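Local coordinates for Lmo2470 protein (Listeria monocytogenes EGD-e, PDB 5HL3), which is an internalin, a leucine-rich-repeat protein that interacts with afadin and facilitates crossing of the basement membrane, at residues 18-23 and 60-65; 24-29 and 52-57; 136-141 and 160-165; 152-157 and 176-181; 205-210 and 229-234. All coordinates share one frame; numbering follows the deposited sequence. Where two conformers were deposited one is given.

From the N terminus, the chain enters helix 21-30, whose start and middle are each joined to later segments. Contact 2 (24-29 with 52-57) closes the inner loop by tying this helix to the end of strand 50-53, the first strand of the long parallel sheet. Contact 1 (18-23 with 60-65) closes the outer loop around it through helix 60-63, and the two contacts touch. Further on, contacts 3 and 4 cross, each opening before the other has closed; they join successive leucine-rich-repeat coils, and both reach the same calcium ion. Contact 5 follows and repeats the coil-to-coil joining toward the C-terminal part, on the far side of the chain's centre from contacts 1 and 2.

Contact 1 of 5, residues 18-23 and 60-65; sequences FPDDGL and NDSMQL
Asp20 and Ser62 face each other where the start of helix 21-30 meets helix 60-63. From Asp20 CA the side chain leaves with CG anti to the backbone N (chi1 175°), which carries it toward Ser62. Its CB rests on two carbons of the other segment, Ser62 CB and Leu65 CD1, the latter 3.8 Å away. The next atom, Asp20 CG, comes to 3.3 Å from Ser62 CB, so the carboxylate lies against the serine methylene and makes no direct bond to its hydroxyl. At the tip the two oxygens part company. Asp20 OD1 accepts from a water at 2.7 Å, and that water in turn accepts from Ser62 OG, also 2.7 Å away; the same OG takes a bond from Thr59 N. Asp20 OD2 turns back into its own segment and receives Leu23 N at 3.0 Å, met on its anti side. This is an N-cap: a short acidic side chain just before a helix can reach an amide of the first turn, and its negative charge probably suits the positive end of the helix dipole. Beside the polar pair lies an apolar layer. Leu23, itself carrying the capped amide, pushes CD2 to 3.7 Å from Leu65 CB and against the carbonyl oxygen of Ser62, while its other methyl, CD1, meets the selenium of Met63, a selenomethionine. Pro19 lays CD beside Leu65 CD1 at 3.9 Å; the branched tip of Leu65 thus spans both the proline ring and Asp20 CB. Leu23 and Met63 also pack on Phe53 of strand 50-53.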
# COMPACT_ATOMS: atom_id res chain seq x y z
N PHE A 18 23.82 -0.96 30.32
CA PHE A 18 23.68 -0.75 28.87
C PHE A 18 24.99 -0.12 28.35
O PHE A 18 25.06 1.08 28.14
CB PHE A 18 22.51 0.19 28.61
CG PHE A 18 21.21 -0.28 29.20
CD1 PHE A 18 20.52 -1.37 28.67
CD2 PHE A 18 20.64 0.38 30.27
CE1 PHE A 18 19.30 -1.78 29.21
CE2 PHE A 18 19.41 -0.02 30.80
CZ PHE A 18 18.73 -1.09 30.26
N PRO A 19 26.03 -0.94 28.14
CA PRO A 19 27.38 -0.42 27.86
C PRO A 19 27.58 -0.01 26.40
O PRO A 19 28.35 -0.60 25.65
CB PRO A 19 28.28 -1.59 28.28
CG PRO A 19 27.45 -2.78 28.00
CD PRO A 19 26.05 -2.39 28.39
N ASP A 20 26.90 1.06 26.03
CA ASP A 20 26.97 1.65 24.70
C ASP A 20 26.52 3.08 24.86
O ASP A 20 25.47 3.33 25.49
CB ASP A 20 26.07 0.92 23.71
CG ASP A 20 26.06 1.61 22.35
OD1 ASP A 20 27.07 1.45 21.61
OD2 ASP A 20 25.08 2.33 22.04
N ASP A 21 27.25 4.02 24.31
CA ASP A 21 26.94 5.43 24.58
C ASP A 21 25.54 5.82 24.14
O ASP A 21 24.79 6.42 24.92
CB ASP A 21 28.00 6.35 23.97
CG ASP A 21 29.38 6.23 24.69
OD1 ASP A 21 29.48 5.71 25.82
OD2 ASP A 21 30.37 6.69 24.12
N GLY A 22 25.15 5.47 22.91
CA GLY A 22 23.86 5.84 22.41
C GLY A 22 22.74 5.13 23.12
O GLY A 22 21.71 5.73 23.42
N LEU A 23 22.89 3.83 23.36
CA LEU A 23 21.84 3.10 24.05
C LEU A 23 21.66 3.63 25.47
O LEU A 23 20.53 3.79 25.93
CB LEU A 23 22.14 1.60 24.10
CG LEU A 23 21.00 0.73 24.64
CD1 LEU A 23 19.83 0.78 23.67
CD2 LEU A 23 21.45 -0.70 24.88
N ASN A 60 22.83 -2.89 15.42
CA ASN A 60 22.20 -4.16 15.79
C ASN A 60 22.82 -4.75 17.04
O ASN A 60 22.12 -5.25 17.92
CB ASN A 60 22.33 -5.19 14.68
CG ASN A 60 21.50 -4.85 13.46
OD1 ASN A 60 20.70 -3.93 13.49
ND2 ASN A 60 21.67 -5.61 12.42
N ASP A 61 24.15 -4.69 17.11
CA ASP A 61 24.86 -5.23 18.28
C ASP A 61 24.57 -4.49 19.56
O ASP A 61 24.35 -5.13 20.62
CB ASP A 61 26.37 -5.24 18.02
CG ASP A 61 26.78 -6.33 17.05
OD1 ASP A 61 25.95 -7.25 16.79
OD2 ASP A 61 27.94 -6.29 16.58
N SER A 62 24.57 -3.16 19.53
CA SER A 62 24.26 -2.46 20.77
C SER A 62 22.78 -2.57 21.17
O SER A 62 22.48 -2.60 22.37
CB SER A 62 24.81 -1.03 20.78
OG SER A 62 24.52 -0.31 19.61
N MSE A 63 21.85 -2.65 20.22
CA MSE A 63 20.45 -2.83 20.60
C MSE A 63 20.26 -4.15 21.32
O MSE A 63 19.40 -4.27 22.18
CB MSE A 63 19.56 -2.73 19.35
CG MSE A 63 18.07 -2.55 19.71
SE MSE A 63 17.65 -0.82 20.57
CE MSE A 63 17.20 0.18 18.95
N GLN A 64 21.05 -5.16 20.97
CA GLN A 64 20.99 -6.47 21.63
C GLN A 64 21.28 -6.38 23.14
O GLN A 64 20.85 -7.26 23.90
CB GLN A 64 22.03 -7.39 20.99
CG GLN A 64 21.95 -8.83 21.42
CD GLN A 64 20.97 -9.61 20.60
OE1 GLN A 64 20.85 -9.40 19.36
NE2 GLN A 64 20.33 -10.58 21.23
N LEU A 65 21.99 -5.34 23.58
CA LEU A 65 22.30 -5.16 25.00
C LEU A 65 21.04 -4.98 25.84
O LEU A 65 21.11 -5.08 27.05
CB LEU A 65 23.24 -3.97 25.22
CG LEU A 65 24.61 -4.05 24.52
CD1 LEU A 65 25.26 -2.67 24.54
CD2 LEU A 65 25.51 -5.10 25.18
O HOH W 1 26.55 1.31 18.95

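Contact 2 of 5, residues 24-29 and 52-57; sequences AKDMAK and GFETST
Asp26 reaches from its helix to the chain beyond strand 50-53, where both carboxylate oxygens are used. OD2 takes two backbone amides: Glu54 N at 2.8 Å, from above the carboxylate plane, and Thr55 N at 3.0 Å, on its syn lone pair. OD1 receives the hydroxyl of Thr55, with OG1 to OD1 only 2.6 Å. Aspartate is short enough to sit flush against the turning backbone yet offers acceptors to all three donors, and these fix its rotation. Around these bonds lies a shell of charges. Lys29, extended, meets Glu54 in a salt bridge, NZ to OE1 3.2 Å, a weak hydrogen bond, and a water links the same NZ to Glu54 OE2. Another water donates to Asp26 OD1 and Glu54 OE2, probably easing their repulsion. Glu54 also touches Glu81, a calcium-binding residue. Lys25 has two conformers, so its bond to Thr55 OG1 is doubtful. On the apolar side, the selenium of Met27, a selenomethionine, lies 4.1 Å from Phe53 CE1 in an oblique Met-aromatic contact. Helix 21-30 covers the end of the parallel sheet: Asn30 bonds Gly52, Phe53 pairs with Ser78 and Met80, and Ala24 and Ala28 pack on helix 14-17.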
# COMPACT_ATOMS: atom_id res chain seq x y z
N ALA A 24 22.75 3.89 26.16
CA ALA A 24 22.65 4.40 27.53
C ALA A 24 21.99 5.76 27.59
O ALA A 24 21.19 6.02 28.47
CB ALA A 24 24.01 4.42 28.20
N LYS A 25 22.32 6.62 26.63
CA LYS A 25 21.68 7.95 26.54
C LYS A 25 20.17 7.79 26.38
O LYS A 25 19.39 8.43 27.10
CB LYS A 25 22.29 8.73 25.36
CG LYS A 25 21.56 10.00 24.95
CD LYS A 25 22.34 10.84 23.95
CE LYS A 25 21.50 11.98 23.36
NZ LYS A 25 20.45 11.50 22.39
N ASP A 26 19.75 6.94 25.44
CA ASP A 26 18.32 6.73 25.21
C ASP A 26 17.66 6.06 26.41
O ASP A 26 16.55 6.42 26.76
CB ASP A 26 18.09 5.94 23.93
CG ASP A 26 18.37 6.75 22.67
OD1 ASP A 26 18.79 7.94 22.78
OD2 ASP A 26 18.19 6.15 21.58
N MSE A 27 18.37 5.15 27.07
CA MSE A 27 17.79 4.52 28.27
C MSE A 27 17.64 5.52 29.40
O MSE A 27 16.66 5.47 30.12
CB MSE A 27 18.59 3.29 28.67
CG MSE A 27 18.36 2.10 27.73
SE MSE A 27 16.45 1.58 27.53
CE MSE A 27 15.93 1.63 29.42
N ALA A 28 18.60 6.42 29.59
CA ALA A 28 18.47 7.44 30.62
C ALA A 28 17.24 8.31 30.36
O ALA A 28 16.51 8.67 31.28
CB ALA A 28 19.74 8.30 30.72
N LYS A 29 17.00 8.64 29.09
CA LYS A 29 15.81 9.42 28.75
C LYS A 29 14.54 8.61 29.05
O LYS A 29 13.58 9.13 29.62
CB LYS A 29 15.87 9.84 27.28
CG LYS A 29 14.73 10.76 26.90
CD LYS A 29 14.82 11.19 25.45
CE LYS A 29 13.49 11.79 25.02
NZ LYS A 29 13.31 11.85 23.55
N GLY A 52 11.54 4.26 23.91
CA GLY A 52 11.82 5.03 22.70
C GLY A 52 13.31 5.07 22.42
O GLY A 52 14.12 5.12 23.34
N PHE A 53 13.67 5.06 21.13
CA PHE A 53 15.06 5.14 20.70
C PHE A 53 15.21 6.21 19.65
O PHE A 53 14.36 6.35 18.77
CB PHE A 53 15.58 3.78 20.23
CG PHE A 53 15.55 2.76 21.33
CD1 PHE A 53 16.49 2.80 22.34
CD2 PHE A 53 14.51 1.84 21.44
CE1 PHE A 53 16.42 1.93 23.43
CE2 PHE A 53 14.45 0.98 22.54
CZ PHE A 53 15.40 1.03 23.52
N GLU A 54 16.27 6.99 19.75
CA GLU A 54 16.47 8.12 18.82
C GLU A 54 17.91 8.44 18.52
O GLU A 54 18.17 9.30 17.68
CB GLU A 54 15.77 9.36 19.37
CG GLU A 54 16.40 9.84 20.67
CD GLU A 54 15.86 11.16 21.21
OE1 GLU A 54 14.83 11.64 20.69
OE2 GLU A 54 16.51 11.66 22.16
N THR A 55 18.86 7.76 19.14
CA THR A 55 20.30 8.06 18.91
C THR A 55 20.78 7.13 17.80
O THR A 55 20.77 5.90 17.92
CB THR A 55 21.11 7.94 20.20
OG1 THR A 55 20.60 8.91 21.13
CG2 THR A 55 22.57 8.27 19.98
N SER A 56 21.26 7.76 16.72
CA SER A 56 21.56 7.01 15.48
C SER A 56 22.87 6.24 15.45
O SER A 56 23.16 5.58 14.45
CB SER A 56 21.43 7.94 14.27
OG SER A 56 20.06 8.25 14.05
N THR A 57 23.64 6.29 16.53
CA THR A 57 24.83 5.46 16.65
C THR A 57 24.52 4.07 17.18
O THR A 57 25.41 3.24 17.22
CB THR A 57 25.86 6.11 17.60
OG1 THR A 57 25.25 6.32 18.88
CG2 THR A 57 26.39 7.43 17.03
O HOH W 2 18.15 10.41 23.86
O HOH W 3 14.85 7.41 24.68
O HOH W 4 15.52 13.78 23.50

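Contact 3 of 5, residues 136-141 and 160-165; sequences IGSIPD and SDELPN. With CA (calcium ion), chain E.
The flat carboxylate of Glu162 has a calcium ion at its two-oxygen end and the carbonyl oxygen of Gly137 over one face. Both oxygens hold the metal, OE1 at 2.5 Å and OE2 at 2.6 Å from the calcium, a bidentate grip that the extended glutamate chain delivers. Gly137 O stands 3.5 Å from Glu162 CD and accepts a hydrogen bond from a calcium-bound water, with 2.7 Å between the water and Gly137 O. The neighbouring segment therefore touches the metal through its second shell. Gly137 has positive phi, a backbone shape that glycine adopts easily. Further along, the puckered ring of Pro164 turns CD and CG to Ile139 O, which is 3.3 Å from Pro164 CD; beyond it, Asp141 CB packs on Pro164 CB. Between carboxylate and proline the backbones join directly: Ile139 N donates to Glu162 O at 2.9 Å, and a water bridges Ser138 OG to Asp161 O on the outside. Facing inward, Ile139 and Leu163 run alongside each other in the same direction, their CD1 methyls 3.9 Å apart; branched aliphatic chains suit this place in the leucine-rich-repeat interior. Asp141 OD2 accepts from Asn167 ND2, and Asn167 is a ligand of a different calcium. Glu162 OE1 also receives Thr159 N, which helps fix the carboxylate. One carboxylate, the carbonyl of Leu157 and four waters give the ion seven oxygen ligands; it closes the 157-162 turn directly and reaches segment 136-141 through a bound water, the one that donates to Gly137 O.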
# COMPACT_ATOMS: atom_id res chain seq x y z
N ILE A 136 14.93 -5.79 3.82
CA ILE A 136 16.00 -6.72 3.51
C ILE A 136 15.39 -8.12 3.51
O ILE A 136 14.83 -8.54 4.52
CB ILE A 136 17.08 -6.65 4.58
CG1 ILE A 136 17.68 -5.26 4.68
CG2 ILE A 136 18.20 -7.65 4.25
CD1 ILE A 136 18.52 -5.09 5.93
N GLY A 137 15.44 -8.80 2.38
CA GLY A 137 14.88 -10.15 2.29
C GLY A 137 13.37 -10.16 2.13
O GLY A 137 12.80 -9.32 1.44
N SER A 138 12.74 -11.17 2.71
CA SER A 138 11.29 -11.39 2.57
C SER A 138 10.55 -11.17 3.87
O SER A 138 11.15 -11.13 4.95
CB SER A 138 11.03 -12.83 2.10
OG SER A 138 11.58 -13.06 0.83
N ILE A 139 9.26 -10.98 3.77
CA ILE A 139 8.40 -10.97 4.95
C ILE A 139 8.25 -12.44 5.36
O ILE A 139 7.84 -13.26 4.53
CB ILE A 139 6.98 -10.42 4.65
CG1 ILE A 139 7.06 -9.00 4.06
CG2 ILE A 139 6.09 -10.43 5.92
CD1 ILE A 139 5.73 -8.50 3.52
N PRO A 140 8.58 -12.79 6.61
CA PRO A 140 8.42 -14.20 7.02
C PRO A 140 6.97 -14.65 7.09
O PRO A 140 6.06 -13.83 7.33
CB PRO A 140 9.03 -14.25 8.44
CG PRO A 140 9.22 -12.88 8.86
CD PRO A 140 9.12 -11.94 7.70
N ASP A 141 6.75 -15.96 6.90
CA ASP A 141 5.44 -16.54 7.17
C ASP A 141 5.44 -16.76 8.70
O ASP A 141 5.79 -17.82 9.19
CB ASP A 141 5.25 -17.84 6.38
CG ASP A 141 3.86 -18.41 6.50
OD1 ASP A 141 2.93 -17.71 6.95
OD2 ASP A 141 3.70 -19.61 6.14
N SER A 160 6.42 -9.44 -5.19
CA SER A 160 5.50 -10.53 -4.88
C SER A 160 6.18 -11.82 -4.37
O SER A 160 5.59 -12.56 -3.58
CB SER A 160 4.58 -10.80 -6.07
OG SER A 160 3.80 -9.64 -6.34
N ASP A 161 7.43 -12.03 -4.76
CA ASP A 161 8.18 -13.18 -4.27
C ASP A 161 8.55 -13.06 -2.77
O ASP A 161 9.01 -14.02 -2.17
CB ASP A 161 9.46 -13.38 -5.10
CG ASP A 161 10.41 -12.17 -5.01
OD1 ASP A 161 9.96 -11.07 -5.28
OD2 ASP A 161 11.61 -12.29 -4.66
N GLU A 162 8.34 -11.88 -2.19
CA GLU A 162 8.71 -11.58 -0.80
C GLU A 162 7.51 -11.58 0.14
O GLU A 162 7.67 -11.35 1.34
CB GLU A 162 9.41 -10.20 -0.76
CG GLU A 162 10.76 -10.19 -1.47
CD GLU A 162 11.36 -8.81 -1.74
OE1 GLU A 162 10.66 -7.79 -1.54
OE2 GLU A 162 12.53 -8.79 -2.21
N LEU A 163 6.32 -11.87 -0.39
CA LEU A 163 5.05 -11.79 0.36
C LEU A 163 4.36 -13.15 0.44
O LEU A 163 3.81 -13.63 -0.58
CB LEU A 163 4.13 -10.78 -0.32
CG LEU A 163 2.71 -10.64 0.24
CD1 LEU A 163 2.71 -10.21 1.66
CD2 LEU A 163 1.92 -9.69 -0.62
N PRO A 164 4.40 -13.80 1.59
CA PRO A 164 3.77 -15.13 1.69
C PRO A 164 2.26 -15.09 1.85
O PRO A 164 1.69 -14.07 2.15
CB PRO A 164 4.41 -15.74 2.93
CG PRO A 164 4.81 -14.61 3.75
CD PRO A 164 5.04 -13.41 2.84
N ASN A 165 1.62 -16.23 1.62
CA ASN A 165 0.20 -16.39 1.84
C ASN A 165 0.07 -16.81 3.30
O ASN A 165 -0.04 -17.98 3.65
CB ASN A 165 -0.34 -17.44 0.85
CG ASN A 165 -1.84 -17.38 0.74
OD1 ASN A 165 -2.54 -17.08 1.68
ND2 ASN A 165 -2.34 -17.67 -0.44
CA CA E . 12.53 -6.23 -1.96
O HOH W 5 13.70 -7.26 -0.10
O HOH W 6 10.85 -15.20 -0.47
O HOH W 7 12.28 -6.65 -4.30
O HOH W 8 14.70 -5.83 -2.59
O HOH W 9 12.81 -4.51 -0.40

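Contact 4 of 5, residues 152-157 and 176-181; sequences YMSEML and DLSSNQ. With CA (calcium ion), chain E.
Asn180 swings its CG anti to its own carbonyl carbon (chi1 -77°), which lays its amide against the turning backbone of 153-156, while Ser154 holds OG anti to its backbone N (chi1 177°) and so meets Ser178. The amide of Asn180 uses both ends. ND2 donates to Met153 O at 3.0 Å, close to its own amide plane, and to Leu177 O at 3.0 Å, which it approaches from above the carbonyl plane. OD1 accepts Met156 N at 2.9 Å and, just beyond the segment, Ile158 N. Asparagine suits this spot because one buried side chain supplies two N-H donors and an acceptor to peptide groups of the turn. Leu177 O receives Asn202 as well, one coil further on, so the pattern recurs as the asparagine ladder of a leucine-rich repeat, here just after the parallel bridge of Tyr152 with Asp176. Backbone bonds run beside it, among them Glu155 N to Ser178 O at 3.0 Å. Next to the ladder the hydroxyls of Ser154 and Ser178 lie 2.7 Å apart, OG to OG. Ser178 OG donates to Asp176 OD1, on the syn lone pair; the same oxygen takes Ser178 N in an Asx turn. The Tyr152 ring stands at 88° to the Asp176 carboxylate, with CD1 resting on Asp176 CB at 3.8 Å. At the far end Leu157 O binds calcium at 2.4 Å, and a water on that ion donates to Met156 O.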
# COMPACT_ATOMS: atom_id res chain seq x y z
N TYR A 152 1.84 -2.75 8.94
CA TYR A 152 2.05 -1.55 8.12
C TYR A 152 3.41 -1.67 7.46
O TYR A 152 4.46 -1.50 8.13
CB TYR A 152 1.93 -0.30 8.97
CG TYR A 152 0.54 -0.10 9.53
CD1 TYR A 152 -0.47 0.45 8.77
CD2 TYR A 152 0.24 -0.45 10.87
CE1 TYR A 152 -1.73 0.63 9.31
CE2 TYR A 152 -1.02 -0.26 11.38
CZ TYR A 152 -2.00 0.27 10.60
OH TYR A 152 -3.28 0.43 11.16
N MSE A 153 3.42 -1.92 6.14
CA MSE A 153 4.63 -2.21 5.38
C MSE A 153 4.59 -1.47 4.06
O MSE A 153 4.86 -2.04 3.01
CB MSE A 153 4.74 -3.72 5.16
CG MSE A 153 4.66 -4.55 6.45
SE MSE A 153 6.26 -4.43 7.59
CE MSE A 153 7.32 -5.70 6.55
N SER A 154 4.26 -0.20 4.10
CA SER A 154 4.16 0.64 2.90
C SER A 154 5.54 1.17 2.49
O SER A 154 6.35 1.49 3.37
CB SER A 154 3.24 1.82 3.19
OG SER A 154 3.16 2.68 2.09
N GLU A 155 5.81 1.26 1.19
CA GLU A 155 7.07 1.87 0.68
C GLU A 155 8.29 1.17 1.25
O GLU A 155 9.13 1.77 1.94
CB GLU A 155 7.14 3.38 0.94
CG GLU A 155 8.19 4.02 0.04
CD GLU A 155 8.33 5.49 0.22
OE1 GLU A 155 8.52 5.96 1.35
OE2 GLU A 155 8.31 6.20 -0.81
N MSE A 156 8.43 -0.10 0.89
CA MSE A 156 9.55 -0.92 1.34
C MSE A 156 10.20 -1.71 0.25
O MSE A 156 11.01 -2.58 0.53
CB MSE A 156 9.10 -1.90 2.45
CG MSE A 156 8.49 -1.19 3.67
SE MSE A 156 8.21 -2.42 5.17
CE MSE A 156 10.06 -2.53 5.76
N LEU A 157 9.89 -1.39 -1.02
CA LEU A 157 10.37 -2.16 -2.19
C LEU A 157 10.05 -3.67 -2.09
O LEU A 157 10.89 -4.52 -2.41
CB LEU A 157 11.83 -1.86 -2.46
CG LEU A 157 12.08 -0.42 -2.94
CD1 LEU A 157 13.57 -0.19 -2.97
CD2 LEU A 157 11.48 -0.16 -4.30
N ASP A 176 -1.33 -3.04 5.18
CA ASP A 176 -0.97 -1.91 4.32
C ASP A 176 0.31 -2.27 3.58
O ASP A 176 1.38 -2.31 4.18
CB ASP A 176 -0.80 -0.62 5.11
CG ASP A 176 -0.40 0.58 4.25
OD1 ASP A 176 -0.31 0.47 3.01
OD2 ASP A 176 -0.14 1.66 4.86
N LEU A 177 0.18 -2.54 2.28
CA LEU A 177 1.30 -2.88 1.38
C LEU A 177 1.38 -1.84 0.25
O LEU A 177 1.89 -2.15 -0.85
CB LEU A 177 1.14 -4.29 0.83
CG LEU A 177 1.41 -5.40 1.85
CD1 LEU A 177 0.79 -6.71 1.39
CD2 LEU A 177 2.90 -5.52 2.11
N SER A 178 0.90 -0.62 0.52
CA SER A 178 0.89 0.41 -0.51
C SER A 178 2.32 0.80 -0.88
O SER A 178 3.24 0.62 -0.12
CB SER A 178 0.11 1.63 -0.06
OG SER A 178 0.65 2.17 1.14
N SER A 179 2.48 1.41 -2.05
CA SER A 179 3.76 1.93 -2.52
C SER A 179 4.86 0.90 -2.52
O SER A 179 5.99 1.19 -2.14
CB SER A 179 4.18 3.17 -1.69
OG SER A 179 3.32 4.26 -2.02
N ASN A 180 4.57 -0.28 -3.06
CA ASN A 180 5.56 -1.35 -3.24
C ASN A 180 5.62 -1.71 -4.72
O ASN A 180 5.22 -0.92 -5.55
CB ASN A 180 5.26 -2.52 -2.29
CG ASN A 180 5.69 -2.23 -0.87
OD1 ASN A 180 6.88 -1.98 -0.62
ND2 ASN A 180 4.75 -2.23 0.05
N GLN A 181 6.19 -2.88 -5.03
CA GLN A 181 6.37 -3.31 -6.42
C GLN A 181 5.67 -4.66 -6.63
O GLN A 181 6.15 -5.51 -7.37
CB GLN A 181 7.88 -3.40 -6.76
CG GLN A 181 8.53 -2.02 -6.68
CD GLN A 181 9.93 -1.86 -7.30
OE1 GLN A 181 10.49 -0.75 -7.27
NE2 GLN A 181 10.48 -2.91 -7.86
CA CA E . 12.53 -6.23 -1.96
O HOH W 9 12.81 -4.51 -0.40
O HOH W 10 8.57 0.63 -2.51
O HOH W 7 12.28 -6.65 -4.30
O HOH W 8 14.70 -5.83 -2.59
O HOH W 5 13.70 -7.26 -0.10

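Contact 5 of 5, residues 205-210 and 229-234; sequences TNTPDF and TMVNYT
Thr207 OG1 is gripped from two directions: it accepts the hydroxyl of Tyr233, OH to OG1 2.7 Å, and passes its own proton to Pro208 O at 2.8 Å. A threonine hydroxyl can do both, and its chi1 of 79° turns OG1 to Tyr233 OH and Pro208 O alike. Further along, the carboxylate of Asp209 takes two donors of one residue on its syn side, Thr234 N on OD1 at 2.9 Å and Thr234 OG1 on OD2 at 2.7 Å. Two oxygens thus match an amide and a hydroxyl that threonine presents together. At the other end Asn206 OD1 offers a lone pair to Val231 N, 3.0 Å away. Between these bonds sits Val231, whose CG2 touches Asp209 CB at 3.5 Å while CG1 lies against Thr207 O. Phe210 and Tyr233 run alongside each other, neither ring covering the other, with planes only 11° apart and CD2 of Phe210 3.7 Å from CE1 of Tyr233; both pack on Leu219, and Pro208 O lies over one Phe210 face near its rim. Asn232 carries the bonding onward to Asn255. Near-parallel return loops, matched residue to residue between successive coils, mark the leucine-rich-repeat fold away from its parallel sheet.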
# COMPACT_ATOMS: atom_id res chain seq x y z
N THR A 205 -1.66 -6.23 -12.11
CA THR A 205 -2.44 -6.27 -13.34
C THR A 205 -3.82 -6.91 -13.16
O THR A 205 -4.68 -6.83 -14.03
CB THR A 205 -1.71 -7.00 -14.50
OG1 THR A 205 -1.34 -8.30 -14.07
CG2 THR A 205 -0.49 -6.25 -14.89
N ASN A 206 -4.03 -7.54 -12.00
CA ASN A 206 -5.33 -8.13 -11.63
C ASN A 206 -5.18 -8.56 -10.17
O ASN A 206 -4.13 -8.35 -9.56
CB ASN A 206 -5.71 -9.33 -12.52
CG ASN A 206 -7.20 -9.43 -12.80
OD1 ASN A 206 -8.02 -8.94 -12.05
ND2 ASN A 206 -7.53 -9.97 -13.96
N THR A 207 -6.24 -9.15 -9.62
CA THR A 207 -6.15 -9.81 -8.32
C THR A 207 -6.90 -11.12 -8.46
O THR A 207 -7.71 -11.30 -9.39
CB THR A 207 -6.77 -9.04 -7.13
OG1 THR A 207 -8.20 -9.18 -7.12
CG2 THR A 207 -6.40 -7.60 -7.12
N PRO A 208 -6.66 -12.06 -7.53
CA PRO A 208 -7.54 -13.22 -7.50
C PRO A 208 -8.98 -12.83 -7.16
O PRO A 208 -9.23 -11.74 -6.58
CB PRO A 208 -6.96 -14.07 -6.36
CG PRO A 208 -5.55 -13.62 -6.22
CD PRO A 208 -5.59 -12.14 -6.53
N ASP A 209 -9.92 -13.72 -7.46
CA ASP A 209 -11.31 -13.54 -7.05
C ASP A 209 -11.34 -14.07 -5.63
O ASP A 209 -11.71 -15.22 -5.39
CB ASP A 209 -12.24 -14.33 -7.96
CG ASP A 209 -13.70 -14.13 -7.62
OD1 ASP A 209 -14.05 -13.23 -6.81
OD2 ASP A 209 -14.54 -14.88 -8.17
N PHE A 210 -10.91 -13.23 -4.71
CA PHE A 210 -10.58 -13.69 -3.36
C PHE A 210 -11.51 -14.70 -2.79
O PHE A 210 -12.71 -14.46 -2.64
CB PHE A 210 -10.43 -12.53 -2.38
CG PHE A 210 -9.34 -11.57 -2.75
CD1 PHE A 210 -7.97 -11.93 -2.58
CD2 PHE A 210 -9.61 -10.30 -3.22
CE1 PHE A 210 -6.98 -11.04 -2.90
CE2 PHE A 210 -8.61 -9.43 -3.54
CZ PHE A 210 -7.30 -9.78 -3.37
N THR A 229 -10.10 -5.21 -18.51
CA THR A 229 -11.07 -5.71 -17.53
C THR A 229 -10.31 -6.36 -16.38
O THR A 229 -9.14 -6.73 -16.53
CB THR A 229 -12.02 -6.74 -18.13
OG1 THR A 229 -11.28 -7.88 -18.51
CG2 THR A 229 -12.74 -6.17 -19.31
N MSE A 230 -10.95 -6.44 -15.23
CA MSE A 230 -10.38 -7.12 -14.06
C MSE A 230 -11.36 -8.15 -13.57
O MSE A 230 -12.49 -8.26 -14.03
CB MSE A 230 -9.99 -6.13 -12.96
CG MSE A 230 -11.22 -5.42 -12.40
SE MSE A 230 -10.77 -4.29 -10.88
CE MSE A 230 -10.27 -5.72 -9.67
N VAL A 231 -10.93 -8.91 -12.58
CA VAL A 231 -11.78 -9.89 -11.95
C VAL A 231 -13.07 -9.25 -11.43
O VAL A 231 -13.05 -8.14 -10.89
CB VAL A 231 -11.00 -10.58 -10.80
CG1 VAL A 231 -10.60 -9.63 -9.70
CG2 VAL A 231 -11.78 -11.73 -10.23
N ASN A 232 -14.18 -9.95 -11.60
CA ASN A 232 -15.49 -9.47 -11.16
C ASN A 232 -15.84 -10.21 -9.88
O ASN A 232 -16.41 -11.29 -9.92
CB ASN A 232 -16.52 -9.67 -12.28
CG ASN A 232 -17.81 -8.87 -12.08
OD1 ASN A 232 -17.97 -8.15 -11.11
ND2 ASN A 232 -18.76 -9.03 -13.02
N TYR A 233 -15.43 -9.63 -8.75
CA TYR A 233 -15.48 -10.31 -7.45
C TYR A 233 -16.81 -10.96 -7.16
O TYR A 233 -17.87 -10.33 -7.28
CB TYR A 233 -15.14 -9.35 -6.31
CG TYR A 233 -13.76 -8.77 -6.37
CD1 TYR A 233 -12.65 -9.58 -6.20
CD2 TYR A 233 -13.55 -7.42 -6.59
CE1 TYR A 233 -11.39 -9.05 -6.24
CE2 TYR A 233 -12.29 -6.88 -6.65
CZ TYR A 233 -11.20 -7.70 -6.49
OH TYR A 233 -9.94 -7.18 -6.55
N THR A 234 -16.76 -12.23 -6.75
CA THR A 234 -17.97 -12.98 -6.44
C THR A 234 -18.22 -13.23 -4.95
O THR A 234 -19.34 -13.63 -4.60
CB THR A 234 -17.95 -14.36 -7.15
OG1 THR A 234 -16.80 -15.11 -6.73
CG2 THR A 234 -17.94 -14.22 -8.65
O HOH W 11 -14.49 -16.24 -4.77